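Local coordinates for MHC class I protein (Ginglymostoma cirratum, PDB 6LUP) that probably presents peptides at the cell surface to T cells, as MHC class I heavy chains do, at residues I89-C98 / G109-F120. Residues are numbered along the deposited sequence; the frame is centred on the assembly and turned at random.
Sequences IHTYQLMCGC and GFVQHAWDSTDF
Tyr-92 and His-113 meet rim to rim on the face of the hairpin that forms the floor of the peptide groove: OH and ND1 lie 2.9 Å apart in a hydrogen bond that either could donate, with the ring planes 72° apart. Swung anti to its backbone N (chi1 -161°), the tyrosine lies across the neighbouring strand, Ala-114 O over one face and Phe-120 CD2 3.4 Å from its OH. Leu-94 CG covers a face of the His-113 ring in a CH-pi contact, while its CD2 packs on Val-111 CG2 at 3.7 Å. On the opposite face, with Gln-93, Met-95 and Gln-112, Phe-110 folds back over the facing strand, and Gly-97 N sits 3.6 Å above the plane of its ring.

Those groove-side rings are buried; at the type I' turn from Trp-115 to Thr-118, Asp-116 and Ser-117 are partly exposed and a water enters. Asp-116 OD2 accepts a hydrogen bond from His-90 ND1 at 2.8 Å through its syn lone pair, ring and carboxylate nearly coplanar, and OD1 accepts from Thr-91 N at 2.9 Å. On the face of Gln-93, Ser-117 OG donates to Gln-93 OE1, which also accepts from the water that in turn accepts from Ser-117 N; Gln-93 NE2 bonds to the backbone of the other protein chain, consistent with beta-2-microglobulin.

Strands 91-100 and 108-115 run antiparallel, flanked by strands 3-12 and 118-124; helix 55-82 touches Tyr-92, Leu-94 and Trp-115, the bound peptide packs on Tyr-92, Cys-96 and Phe-120, and Cys-98 is disulfide-bonded to Cys-162 of helix 148-172.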
loop_
_atom_site.group_PDB
_atom_site.type_symbol
_atom_site.label_atom_id
_atom_site.label_comp_id
_atom_site.label_asym_id
_atom_site.label_seq_id
_atom_site.Cartn_x
_atom_site.Cartn_y
_atom_site.Cartn_z
ATOM N N ILE A 89 -10.085 13.324 16.338
ATOM C CA ILE A 89 -9.107 12.982 15.308
ATOM C C ILE A 89 -9.829 12.708 13.990
ATOM O O ILE A 89 -10.716 11.854 13.931
ATOM C CB ILE A 89 -8.235 11.781 15.736
ATOM C CG1 ILE A 89 -7.431 12.141 16.991
ATOM C CG2 ILE A 89 -7.295 11.362 14.612
ATOM C CD1 ILE A 89 -7.154 10.974 17.915
ATOM N N HIS A 90 -9.455 13.443 12.943
ATOM C CA HIS A 90 -10.148 13.353 11.654
ATOM C C HIS A 90 -9.228 13.273 10.434
ATOM O O HIS A 90 -8.064 13.667 10.490
ATOM C CB HIS A 90 -11.151 14.499 11.511
ATOM C CG HIS A 90 -12.217 14.487 12.560
ATOM N ND1 HIS A 90 -13.209 13.530 12.601
ATOM C CD2 HIS A 90 -12.432 15.299 13.622
ATOM C CE1 HIS A 90 -13.997 13.760 13.636
ATOM N NE2 HIS A 90 -13.549 14.828 14.272
ATOM N N THR A 91 -9.779 12.764 9.335
ATOM C CA THR A 91 -9.013 12.440 8.137
ATOM C C THR A 91 -9.743 12.853 6.862
ATOM O O THR A 91 -10.971 12.755 6.773
ATOM C CB THR A 91 -8.724 10.923 8.077
ATOM O OG1 THR A 91 -7.948 10.543 9.216
ATOM C CG2 THR A 91 -7.951 10.546 6.830
ATOM N N TYR A 92 -8.978 13.325 5.883
ATOM C CA TYR A 92 -9.462 13.420 4.517
ATOM C C TYR A 92 -8.564 12.587 3.606
ATOM O O TYR A 92 -7.350 12.513 3.816
ATOM C CB TYR A 92 -9.511 14.872 4.042
ATOM C CG TYR A 92 -10.402 15.085 2.834
ATOM C CD1 TYR A 92 -11.759 15.375 2.983
ATOM C CD2 TYR A 92 -9.893 14.989 1.542
ATOM C CE1 TYR A 92 -12.579 15.568 1.883
ATOM C CE2 TYR A 92 -10.704 15.178 0.435
ATOM C CZ TYR A 92 -12.046 15.471 0.609
ATOM O OH TYR A 92 -12.852 15.663 -0.492
ATOM N N GLN A 93 -9.163 11.951 2.604
ATOM C CA GLN A 93 -8.413 11.123 1.668
ATOM C C GLN A 93 -8.830 11.370 0.227
ATOM O O GLN A 93 -10.006 11.609 -0.052
ATOM C CB GLN A 93 -8.575 9.645 2.011
ATOM C CG GLN A 93 -7.843 9.221 3.270
ATOM C CD GLN A 93 -8.312 7.880 3.784
ATOM O OE1 GLN A 93 -9.382 7.767 4.384
ATOM N NE2 GLN A 93 -7.511 6.851 3.555
ATOM N N LEU A 94 -7.855 11.313 -0.675
ATOM C CA LEU A 94 -8.109 11.431 -2.104
ATOM C C LEU A 94 -7.361 10.337 -2.846
ATOM O O LEU A 94 -6.177 10.122 -2.614
ATOM C CB LEU A 94 -7.667 12.798 -2.624
ATOM C CG LEU A 94 -8.227 13.342 -3.943
ATOM C CD1 LEU A 94 -7.482 14.610 -4.317
ATOM C CD2 LEU A 94 -8.146 12.359 -5.093
ATOM N N MET A 95 -8.068 9.654 -3.737
ATOM C CA MET A 95 -7.482 8.675 -4.635
ATOM C C MET A 95 -7.776 9.099 -6.053
ATOM O O MET A 95 -8.943 9.268 -6.413
ATOM C CB MET A 95 -8.167 7.328 -4.453
ATOM C CG MET A 95 -7.471 6.353 -3.541
ATOM S SD MET A 95 -8.525 4.908 -3.275
ATOM C CE MET A 95 -8.379 4.076 -4.859
ATOM N N CYS A 96 -6.747 9.257 -6.869
ATOM C CA CYS A 96 -6.991 9.380 -8.300
ATOM C C CYS A 96 -5.926 8.668 -9.104
ATOM O O CYS A 96 -4.820 8.420 -8.611
ATOM C CB CYS A 96 -7.142 10.842 -8.731
ATOM S SG CYS A 96 -5.750 11.885 -8.281
ATOM N N GLY A 97 -6.282 8.316 -10.333
ATOM C CA GLY A 97 -5.352 7.679 -11.237
ATOM C C GLY A 97 -5.987 7.204 -12.520
ATOM O O GLY A 97 -7.167 7.445 -12.773
ATOM N N CYS A 98 -5.184 6.520 -13.324
ATOM C CA CYS A 98 -5.605 6.021 -14.618
ATOM C C CYS A 98 -5.001 4.646 -14.845
ATOM O O CYS A 98 -3.995 4.300 -14.229
ATOM C CB CYS A 98 -5.149 6.971 -15.722
ATOM S SG CYS A 98 -3.363 7.251 -15.744
ATOM N N GLY A 109 -10.125 5.530 -15.583
ATOM C CA GLY A 109 -9.651 6.570 -14.689
ATOM C C GLY A 109 -10.628 6.746 -13.550
ATOM O O GLY A 109 -11.792 6.359 -13.658
ATOM N N PHE A 110 -10.152 7.329 -12.454
ATOM C CA PHE A 110 -10.961 7.498 -11.256
ATOM C C PHE A 110 -10.452 8.645 -10.406
ATOM O O PHE A 110 -9.259 8.947 -10.400
ATOM C CB PHE A 110 -10.970 6.210 -10.420
ATOM C CG PHE A 110 -9.630 5.863 -9.816
ATOM C CD1 PHE A 110 -8.706 5.096 -10.526
ATOM C CD2 PHE A 110 -9.290 6.302 -8.533
ATOM C CE1 PHE A 110 -7.474 4.779 -9.971
ATOM C CE2 PHE A 110 -8.057 5.990 -7.977
ATOM C CZ PHE A 110 -7.148 5.227 -8.696
ATOM N N VAL A 111 -11.374 9.275 -9.689
ATOM C CA VAL A 111 -11.035 10.202 -8.619
ATOM C C VAL A 111 -12.077 10.020 -7.514
ATOM O O VAL A 111 -13.278 10.178 -7.743
ATOM C CB VAL A 111 -10.878 11.672 -9.104
ATOM C CG1 VAL A 111 -12.102 12.160 -9.865
ATOM C CG2 VAL A 111 -10.550 12.601 -7.944
ATOM N N GLN A 112 -11.597 9.648 -6.330
ATOM C CA GLN A 112 -12.451 9.305 -5.197
ATOM C C GLN A 112 -11.987 10.048 -3.957
ATOM O O GLN A 112 -10.792 10.088 -3.659
ATOM C CB GLN A 112 -12.409 7.800 -4.927
ATOM C CG GLN A 112 -12.973 6.934 -6.040
ATOM C CD GLN A 112 -12.460 5.507 -5.990
ATOM O OE1 GLN A 112 -12.063 4.947 -7.012
ATOM N NE2 GLN A 112 -12.457 4.910 -4.799
ATOM N N HIS A 113 -12.941 10.631 -3.239
ATOM C CA HIS A 113 -12.653 11.363 -2.014
ATOM C C HIS A 113 -13.316 10.676 -0.825
ATOM O O HIS A 113 -14.408 10.108 -0.950
ATOM C CB HIS A 113 -13.161 12.800 -2.111
ATOM C CG HIS A 113 -12.624 13.568 -3.278
ATOM N ND1 HIS A 113 -11.937 14.753 -3.133
ATOM C CD2 HIS A 113 -12.689 13.333 -4.612
ATOM C CE1 HIS A 113 -11.597 15.212 -4.326
ATOM N NE2 HIS A 113 -12.040 14.368 -5.239
ATOM N N ALA A 114 -12.650 10.728 0.326
ATOM C CA ALA A 114 -13.197 10.158 1.550
ATOM C C ALA A 114 -12.984 11.048 2.760
ATOM O O ALA A 114 -11.936 11.683 2.915
ATOM C CB ALA A 114 -12.620 8.783 1.817
ATOM N N TRP A 115 -14.004 11.069 3.608
ATOM C CA TRP A 115 -13.982 11.766 4.880
ATOM C C TRP A 115 -14.045 10.718 5.986
ATOM O O TRP A 115 -14.923 9.850 5.980
ATOM C CB TRP A 115 -15.164 12.736 4.944
ATOM C CG TRP A 115 -15.600 13.139 6.316
ATOM C CD1 TRP A 115 -16.775 12.815 6.922
ATOM C CD2 TRP A 115 -14.877 13.951 7.252
ATOM N NE1 TRP A 115 -16.834 13.369 8.176
ATOM C CE2 TRP A 115 -15.679 14.070 8.406
ATOM C CE3 TRP A 115 -13.628 14.588 7.229
ATOM C CZ2 TRP A 115 -15.281 14.799 9.528
ATOM C CZ3 TRP A 115 -13.229 15.315 8.351
ATOM C CH2 TRP A 115 -14.056 15.411 9.482
ATOM N N ASP A 116 -13.095 10.792 6.915
ATOM C CA ASP A 116 -12.949 9.796 7.983
ATOM C C ASP A 116 -13.068 8.365 7.456
ATOM O O ASP A 116 -13.822 7.554 7.993
ATOM C CB ASP A 116 -13.948 10.054 9.123
ATOM C CG ASP A 116 -13.501 11.170 10.060
ATOM O OD1 ASP A 116 -12.360 11.656 9.928
ATOM O OD2 ASP A 116 -14.295 11.559 10.938
ATOM N N SER A 117 -12.322 8.079 6.394
ATOM C CA SER A 117 -12.248 6.746 5.781
ATOM C C SER A 117 -13.584 6.162 5.295
ATOM O O SER A 117 -13.726 4.943 5.172
ATOM C CB SER A 117 -11.506 5.759 6.697
ATOM O OG SER A 117 -10.161 6.163 6.893
ATOM N N THR A 118 -14.552 7.034 5.014
ATOM C CA THR A 118 -15.814 6.626 4.387
ATOM C C THR A 118 -16.068 7.435 3.112
ATOM O O THR A 118 -15.699 8.610 3.031
ATOM C CB THR A 118 -17.025 6.785 5.335
ATOM O OG1 THR A 118 -17.137 8.148 5.754
ATOM C CG2 THR A 118 -16.891 5.887 6.560
ATOM N N ASP A 119 -16.701 6.794 2.127
ATOM C CA ASP A 119 -17.032 7.435 0.854
ATOM C C ASP A 119 -17.616 8.823 1.057
ATOM O O ASP A 119 -18.580 8.999 1.797
ATOM C CB ASP A 119 -18.017 6.578 0.057
ATOM C CG ASP A 119 -17.356 5.391 -0.616
ATOM O OD1 ASP A 119 -16.206 5.046 -0.267
ATOM O OD2 ASP A 119 -17.996 4.796 -1.503
ATOM N N PHE A 120 -17.010 9.810 0.414
ATOM C CA PHE A 120 -17.514 11.167 0.491
ATOM C C PHE A 120 -18.086 11.597 -0.853
ATOM O O PHE A 120 -19.274 11.897 -0.954
ATOM C CB PHE A 120 -16.425 12.126 0.977
ATOM C CG PHE A 120 -16.802 13.575 0.872
ATOM C CD1 PHE A 120 -17.930 14.071 1.524
ATOM C CD2 PHE A 120 -16.018 14.453 0.127
ATOM C CE1 PHE A 120 -18.276 15.408 1.424
ATOM C CE2 PHE A 120 -16.358 15.792 0.026
ATOM C CZ PHE A 120 -17.489 16.271 0.676
HETATM O O HOH W 1 -10.681 10.221 5.126
#